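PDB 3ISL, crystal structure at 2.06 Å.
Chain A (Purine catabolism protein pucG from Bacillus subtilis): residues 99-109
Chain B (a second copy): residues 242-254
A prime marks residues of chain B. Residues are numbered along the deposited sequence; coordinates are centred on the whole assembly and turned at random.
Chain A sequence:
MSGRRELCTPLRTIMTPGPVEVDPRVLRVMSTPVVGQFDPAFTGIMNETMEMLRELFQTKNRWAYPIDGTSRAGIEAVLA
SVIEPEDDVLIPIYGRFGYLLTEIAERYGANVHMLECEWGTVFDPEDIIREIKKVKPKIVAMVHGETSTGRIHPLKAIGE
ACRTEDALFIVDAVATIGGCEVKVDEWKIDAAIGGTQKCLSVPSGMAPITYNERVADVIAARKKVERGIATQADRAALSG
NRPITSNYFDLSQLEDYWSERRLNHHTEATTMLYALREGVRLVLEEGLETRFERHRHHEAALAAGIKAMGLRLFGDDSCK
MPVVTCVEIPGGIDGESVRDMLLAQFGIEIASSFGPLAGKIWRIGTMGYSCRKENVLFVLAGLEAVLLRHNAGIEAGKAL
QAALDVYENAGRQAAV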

# COMPACT_ATOMS: atom_id res chain seq x y z
N TYR A 99 -19.16 -11.15 1.84
CA TYR A 99 -19.81 -9.89 1.46
C TYR A 99 -18.88 -8.82 0.90
O TYR A 99 -19.30 -8.00 0.08
CB TYR A 99 -20.57 -9.32 2.64
CG TYR A 99 -21.69 -10.26 3.04
CD1 TYR A 99 -22.75 -10.51 2.17
CD2 TYR A 99 -21.70 -10.88 4.28
CE1 TYR A 99 -23.78 -11.38 2.51
CE2 TYR A 99 -22.74 -11.75 4.63
CZ TYR A 99 -23.77 -12.00 3.73
OH TYR A 99 -24.79 -12.88 4.07
N LEU A 100 -17.61 -8.82 1.31
CA LEU A 100 -16.70 -7.94 0.63
C LEU A 100 -16.49 -8.37 -0.83
O LEU A 100 -16.40 -7.54 -1.72
CB LEU A 100 -15.34 -7.96 1.35
CG LEU A 100 -14.13 -7.18 0.88
CD1 LEU A 100 -14.37 -5.67 0.91
CD2 LEU A 100 -12.89 -7.63 1.81
N LEU A 101 -16.38 -9.67 -1.08
CA LEU A 101 -16.25 -10.12 -2.45
C LEU A 101 -17.46 -9.66 -3.27
O LEU A 101 -17.29 -9.27 -4.42
CB LEU A 101 -16.19 -11.66 -2.52
CG LEU A 101 -14.98 -12.36 -1.88
CD1 LEU A 101 -15.15 -13.85 -2.18
CD2 LEU A 101 -13.63 -11.80 -2.39
N THR A 102 -18.68 -9.72 -2.69
CA THR A 102 -19.85 -9.36 -3.48
C THR A 102 -19.88 -7.85 -3.76
O THR A 102 -20.21 -7.40 -4.87
CB THR A 102 -21.23 -9.89 -2.92
OG1 THR A 102 -21.66 -9.10 -1.82
CG2 THR A 102 -21.17 -11.34 -2.50
N GLU A 103 -19.50 -7.07 -2.76
CA GLU A 103 -19.33 -5.62 -2.93
C GLU A 103 -18.44 -5.23 -4.11
O GLU A 103 -18.82 -4.44 -4.96
CB GLU A 103 -18.69 -5.09 -1.66
CG GLU A 103 -19.63 -4.71 -0.63
CD GLU A 103 -20.10 -3.34 -0.92
OE1 GLU A 103 -19.26 -2.63 -1.52
OE2 GLU A 103 -21.27 -3.00 -0.61
N ILE A 104 -17.23 -5.79 -4.11
CA ILE A 104 -16.25 -5.55 -5.15
C ILE A 104 -16.78 -5.97 -6.52
O ILE A 104 -16.74 -5.19 -7.49
CB ILE A 104 -14.91 -6.28 -4.80
CG1 ILE A 104 -14.20 -5.57 -3.63
CG2 ILE A 104 -14.01 -6.26 -5.98
CD1 ILE A 104 -13.27 -6.46 -2.82
N ALA A 105 -17.28 -7.21 -6.63
CA ALA A 105 -17.80 -7.69 -7.90
C ALA A 105 -18.93 -6.81 -8.43
O ALA A 105 -18.98 -6.51 -9.63
CB ALA A 105 -18.27 -9.19 -7.79
N GLU A 106 -19.84 -6.40 -7.55
CA GLU A 106 -21.01 -5.59 -7.99
C GLU A 106 -20.57 -4.24 -8.50
O GLU A 106 -21.01 -3.79 -9.55
CB GLU A 106 -22.01 -5.38 -6.86
CG GLU A 106 -23.29 -6.08 -7.16
CD GLU A 106 -24.06 -6.48 -5.93
OE1 GLU A 106 -23.81 -5.90 -4.84
OE2 GLU A 106 -24.93 -7.39 -6.10
N ARG A 107 -19.67 -3.63 -7.73
CA ARG A 107 -19.07 -2.37 -8.09
C ARG A 107 -18.39 -2.43 -9.46
O ARG A 107 -18.41 -1.44 -10.17
CB ARG A 107 -18.13 -1.86 -6.97
CG ARG A 107 -18.92 -1.50 -5.66
CD ARG A 107 -18.21 -0.39 -4.84
NE ARG A 107 -18.73 -0.23 -3.46
CZ ARG A 107 -18.45 0.80 -2.64
NH1 ARG A 107 -17.69 1.84 -3.01
NH2 ARG A 107 -18.96 0.81 -1.41
N TYR A 108 -17.84 -3.58 -9.85
CA TYR A 108 -17.29 -3.69 -11.23
C TYR A 108 -18.31 -4.10 -12.30
O TYR A 108 -17.97 -4.39 -13.44
CB TYR A 108 -15.98 -4.52 -11.28
CG TYR A 108 -14.86 -3.73 -10.64
CD1 TYR A 108 -14.19 -2.72 -11.37
CD2 TYR A 108 -14.53 -3.89 -9.29
CE1 TYR A 108 -13.22 -1.92 -10.79
CE2 TYR A 108 -13.54 -3.12 -8.70
CZ TYR A 108 -12.89 -2.10 -9.49
OH TYR A 108 -11.89 -1.31 -8.99
N GLY A 109 -19.58 -4.11 -11.93
CA GLY A 109 -20.65 -4.34 -12.94
C GLY A 109 -21.07 -5.80 -13.13
O GLY A 109 -21.87 -6.11 -14.02
N ARG B 242 -25.23 6.47 -6.23
CA ARG B 242 -24.25 5.60 -6.92
C ARG B 242 -22.91 5.42 -6.23
O ARG B 242 -22.24 6.41 -5.93
CB ARG B 242 -23.98 6.08 -8.37
CG ARG B 242 -23.02 5.19 -9.18
CD ARG B 242 -22.73 5.73 -10.59
NE ARG B 242 -23.85 6.50 -11.16
CZ ARG B 242 -24.16 6.57 -12.45
NH1 ARG B 242 -23.46 5.91 -13.37
NH2 ARG B 242 -25.19 7.31 -12.84
N PRO B 243 -22.52 4.16 -5.99
CA PRO B 243 -21.21 3.72 -5.48
C PRO B 243 -19.98 4.38 -6.14
O PRO B 243 -19.96 4.58 -7.37
CB PRO B 243 -21.20 2.22 -5.80
CG PRO B 243 -22.64 1.82 -5.76
CD PRO B 243 -23.45 3.02 -6.16
N ILE B 244 -18.98 4.71 -5.33
CA ILE B 244 -17.60 4.91 -5.82
C ILE B 244 -17.19 3.52 -6.35
O ILE B 244 -17.33 2.52 -5.60
CB ILE B 244 -16.60 5.29 -4.65
CG1 ILE B 244 -17.08 6.47 -3.76
CG2 ILE B 244 -15.16 5.40 -5.14
CD1 ILE B 244 -17.32 7.77 -4.43
N THR B 245 -16.70 3.43 -7.60
CA THR B 245 -16.38 2.12 -8.24
C THR B 245 -15.32 1.25 -7.48
O THR B 245 -15.46 0.01 -7.36
CB THR B 245 -16.11 2.26 -9.80
OG1 THR B 245 -17.20 2.96 -10.42
CG2 THR B 245 -15.94 0.88 -10.50
N SER B 246 -14.30 1.90 -6.92
CA SER B 246 -13.35 1.16 -6.08
C SER B 246 -13.71 1.17 -4.57
O SER B 246 -13.61 2.22 -3.91
CB SER B 246 -11.92 1.65 -6.32
OG SER B 246 -11.03 1.04 -5.41
N ASN B 247 -14.08 0.01 -4.02
CA ASN B 247 -14.30 -0.16 -2.56
C ASN B 247 -13.07 0.27 -1.73
O ASN B 247 -13.19 0.98 -0.71
CB ASN B 247 -14.72 -1.62 -2.23
CG ASN B 247 -14.71 -1.92 -0.72
OD1 ASN B 247 -15.67 -1.60 0.00
ND2 ASN B 247 -13.61 -2.54 -0.23
N TYR B 248 -11.89 -0.14 -2.18
CA TYR B 248 -10.64 0.11 -1.43
C TYR B 248 -10.26 1.59 -1.49
O TYR B 248 -9.67 2.11 -0.55
CB TYR B 248 -9.52 -0.80 -1.94
CG TYR B 248 -8.19 -0.65 -1.26
CD1 TYR B 248 -7.84 -1.48 -0.17
CD2 TYR B 248 -7.26 0.29 -1.71
CE1 TYR B 248 -6.61 -1.36 0.45
CE2 TYR B 248 -6.02 0.44 -1.09
CZ TYR B 248 -5.70 -0.39 -0.02
OH TYR B 248 -4.47 -0.28 0.59
N PHE B 249 -10.71 2.27 -2.57
CA PHE B 249 -10.46 3.71 -2.82
C PHE B 249 -11.71 4.58 -2.53
O PHE B 249 -11.84 5.71 -3.03
CB PHE B 249 -10.04 3.93 -4.28
CG PHE B 249 -8.68 3.42 -4.61
CD1 PHE B 249 -7.67 3.41 -3.65
CD2 PHE B 249 -8.40 2.95 -5.89
CE1 PHE B 249 -6.42 2.94 -3.95
CE2 PHE B 249 -7.15 2.46 -6.22
CZ PHE B 249 -6.15 2.45 -5.24
N ASP B 250 -12.64 4.04 -1.74
CA ASP B 250 -13.86 4.75 -1.35
C ASP B 250 -13.56 5.67 -0.13
O ASP B 250 -13.36 5.19 1.03
CB ASP B 250 -14.99 3.72 -1.05
CG ASP B 250 -16.37 4.38 -0.86
OD1 ASP B 250 -17.39 3.63 -0.91
OD2 ASP B 250 -16.44 5.63 -0.67
N LEU B 251 -13.52 6.99 -0.39
CA LEU B 251 -13.21 7.99 0.67
C LEU B 251 -14.35 8.18 1.73
O LEU B 251 -14.09 8.58 2.86
CB LEU B 251 -12.74 9.34 0.06
CG LEU B 251 -11.47 9.27 -0.81
CD1 LEU B 251 -11.07 10.64 -1.38
CD2 LEU B 251 -10.31 8.62 -0.04
N SER B 252 -15.60 7.87 1.34
CA SER B 252 -16.78 7.91 2.26
C SER B 252 -16.74 6.84 3.36
O SER B 252 -17.49 6.94 4.35
CB SER B 252 -18.09 7.74 1.48
OG SER B 252 -18.27 6.40 1.07
N GLN B 253 -15.94 5.79 3.11
CA GLN B 253 -15.67 4.69 4.03
C GLN B 253 -14.28 4.89 4.63
O GLN B 253 -14.03 4.47 5.76
CB GLN B 253 -15.67 3.35 3.29
CG GLN B 253 -17.06 2.79 2.81
CD GLN B 253 -16.91 1.35 2.29
OE1 GLN B 253 -16.68 1.10 1.10
NE2 GLN B 253 -17.00 0.39 3.21
N LEU B 254 -13.36 5.50 3.85
CA LEU B 254 -12.05 5.93 4.37
C LEU B 254 -12.15 7.09 5.40
O LEU B 254 -11.33 7.18 6.34
CB LEU B 254 -11.07 6.23 3.23
CG LEU B 254 -10.50 4.95 2.63
CD1 LEU B 254 -9.73 5.21 1.36
CD2 LEU B 254 -9.62 4.29 3.67

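The contact is organised around Arg107, in the last turn of the chain A helix, whose side chain reaches into a pocket formed by the loop of chain B and the start of the helix that follows it. The strongest interaction is a salt bridge to Asp250′. Arg107 NH1 donates to Asp250′ OD1 at 2.8 Å with a nearly linear N-H...O angle of 165°, and Arg107 NH2 makes a longer, more bent hydrogen bond to the same Asp250′ OD1 at 3.3 Å. The second hydrogen of NH1 is also used: Arg107 NH1 donates to the carbonyl Ile244′ O at 2.7 Å, so that a charged group and a backbone acceptor both lie at the edge of the guanidinium, near its plane.

Both partners of the salt bridge are held from within their own chains. Arg107 NE donates to Glu103 OE1 at 3.1 Å, a salt bridge across one turn of helix that leaves the terminal nitrogens free to face chain B. Asp250′ occupies the N-cap position of its helix, where Asp250′ OD2 accepts from Ser252′ N at 3.1 Å and from Ser252′ OG at 2.6 Å. Its two carboxylate oxygens therefore divide the work, OD1 binding the arginine across the interface and OD2 capping the helix. The type I turn from Asn247′ to Asp250′ leads directly into this cap.

The guanidinium is also enclosed above and below its plane. The CA of Asn247′ lies over one face, 4.0 Å from Arg107 NH1, while Pro243′ CB lies over the opposite face and approaches Arg107 CD at 4.1 Å. With its chi2 and chi3 both t, the side chain is largely extended, and Arg107 contributes the largest covered area of any residue in the contact. Near its base the helix comes close to the loop backbone: Arg107 CB is 3.3 Å from Thr245′ O, and the CA atoms of Arg107 and Thr245′ are 5.2 Å apart.

Packing extends from this centre along the helix in both directions. Toward its beginning, Asn247′ points at chain A and fits against Leu100 and Ile104, with Ile104 CG1 4.2 Å from Asn247′ CB. The CB of Leu100 is directed sideways, but the end of its side chain comes nearer to the loop. Beyond Arg107, where the chain leaves helical geometry, the ring of Tyr108 packs against Thr245′, with Tyr108 CE1 3.9 Å from Thr245′ CG2, and Tyr108 OH lies 4.0 Å from Ser246′ CB.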